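Local coordinates for protein folylpolyglutamate synthase (FolC) (Helicobacter pylori, PDB 6K8C) that probably adds glutamate to dihydropteroate and then to tetrahydrofolates in ATP-dependent ligation steps, yielding folylpolyglutamates, at residues A[221-224]-A[225-229]. Residues are numbered along the deposited sequence; the frame is centred on the assembly and turned at random.
Sequences NEIS and KGVRD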
# COMPACT_ATOMS: atom_id res chain seq x y z
N ASN A 221 12.15 16.70 -9.01
CA ASN A 221 11.23 17.20 -8.00
C ASN A 221 10.41 18.32 -8.64
O ASN A 221 10.67 19.51 -8.48
CB ASN A 221 11.99 17.67 -6.76
CG ASN A 221 11.06 17.97 -5.59
OD1 ASN A 221 9.89 18.29 -5.78
ND2 ASN A 221 11.59 17.84 -4.38
N GLU A 222 9.38 17.91 -9.38
CA GLU A 222 8.69 18.79 -10.31
C GLU A 222 7.36 18.16 -10.70
O GLU A 222 7.33 16.98 -11.06
CB GLU A 222 9.57 19.01 -11.56
CG GLU A 222 8.87 19.65 -12.73
CD GLU A 222 8.97 21.16 -12.71
OE1 GLU A 222 9.16 21.74 -11.61
OE2 GLU A 222 8.89 21.78 -13.79
N ILE A 223 6.28 18.93 -10.62
CA ILE A 223 4.95 18.44 -10.96
C ILE A 223 4.49 19.10 -12.25
O ILE A 223 4.42 20.34 -12.32
CB ILE A 223 3.94 18.68 -9.82
CG1 ILE A 223 4.26 17.77 -8.63
CG2 ILE A 223 2.54 18.35 -10.29
CD1 ILE A 223 4.12 18.46 -7.29
N SER A 224 4.18 18.29 -13.25
CA SER A 224 3.74 18.80 -14.54
C SER A 224 2.33 19.37 -14.45
O SER A 224 1.54 19.03 -13.56
CB SER A 224 3.79 17.71 -15.60
OG SER A 224 2.86 16.67 -15.30
N LYS A 225 2.01 20.25 -15.40
CA LYS A 225 0.66 20.81 -15.47
C LYS A 225 -0.38 19.71 -15.68
O LYS A 225 -1.46 19.74 -15.09
CB LYS A 225 0.58 21.85 -16.60
CG LYS A 225 -0.82 22.08 -17.14
CD LYS A 225 -0.92 23.41 -17.89
CE LYS A 225 -1.15 24.56 -16.93
NZ LYS A 225 -1.25 25.87 -17.65
N GLY A 226 -0.06 18.72 -16.52
CA GLY A 226 -0.99 17.63 -16.75
C GLY A 226 -1.34 16.88 -15.48
O GLY A 226 -2.49 16.50 -15.27
N VAL A 227 -0.34 16.67 -14.61
CA VAL A 227 -0.59 15.99 -13.34
C VAL A 227 -1.36 16.90 -12.40
O VAL A 227 -2.31 16.47 -11.73
CB VAL A 227 0.73 15.51 -12.72
CG1 VAL A 227 0.54 15.14 -11.26
CG2 VAL A 227 1.27 14.34 -13.50
N ARG A 228 -0.98 18.18 -12.32
CA ARG A 228 -1.75 19.12 -11.51
C ARG A 228 -3.20 19.17 -11.97
O ARG A 228 -4.12 19.16 -11.15
CB ARG A 228 -1.14 20.52 -11.57
CG ARG A 228 0.12 20.69 -10.75
CD ARG A 228 0.05 21.85 -9.78
NE ARG A 228 1.27 21.98 -9.00
CZ ARG A 228 1.59 21.23 -7.95
NH1 ARG A 228 0.76 20.27 -7.54
NH2 ARG A 228 2.73 21.43 -7.30
N ASP A 229 -3.42 19.22 -13.29
CA ASP A 229 -4.78 19.30 -13.81
C ASP A 229 -5.58 18.05 -13.46
O ASP A 229 -6.75 18.14 -13.05
CB ASP A 229 -4.74 19.49 -15.33
CG ASP A 229 -4.32 20.90 -15.73
OD1 ASP A 229 -4.18 21.75 -14.83
OD2 ASP A 229 -4.13 21.15 -16.93
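Extended backbone at Glu-222 to Ser-224 turns into the helix that begins at Lys-225, and the carbonyl O of Ser-224 takes the first helical hydrogen bond from Arg-228 N (2.9 Å). The same residue is the N-cap. With chi1 at 65° its OG is swung over the start of the helix and accepts from Val-227 N, a rather long bond of 3.3 Å. Serine suits the place because its short side chain puts a hydroxyl oxygen near a first-turn amide that lacks the usual carbonyl partner one turn earlier. Just ahead of the cap, Ile-223 lies across Arg-228 at about a right angle. Its CG2 sits 3.7 Å above the centre of one guanidinium face. Its CD1 meets NH2 of Arg-228 at 3.3 Å. The long arginine chain, bent at chi2, carries its flat end back over the branched isoleucine at the surface. CG2 of Ile-223 also packs on CG1 of Val-227 (3.9 Å), an apolar pair bridging the cap; valine suits its buried position. In the Mur ligase middle domain this turn links edge strand 215-218 to helix 225-234. Helix 241-254 backs it: Ala-241 and Met-242 touch Ile-223, Leu-244 meets Val-227, and Glu-245 accepts from Ser-224 N.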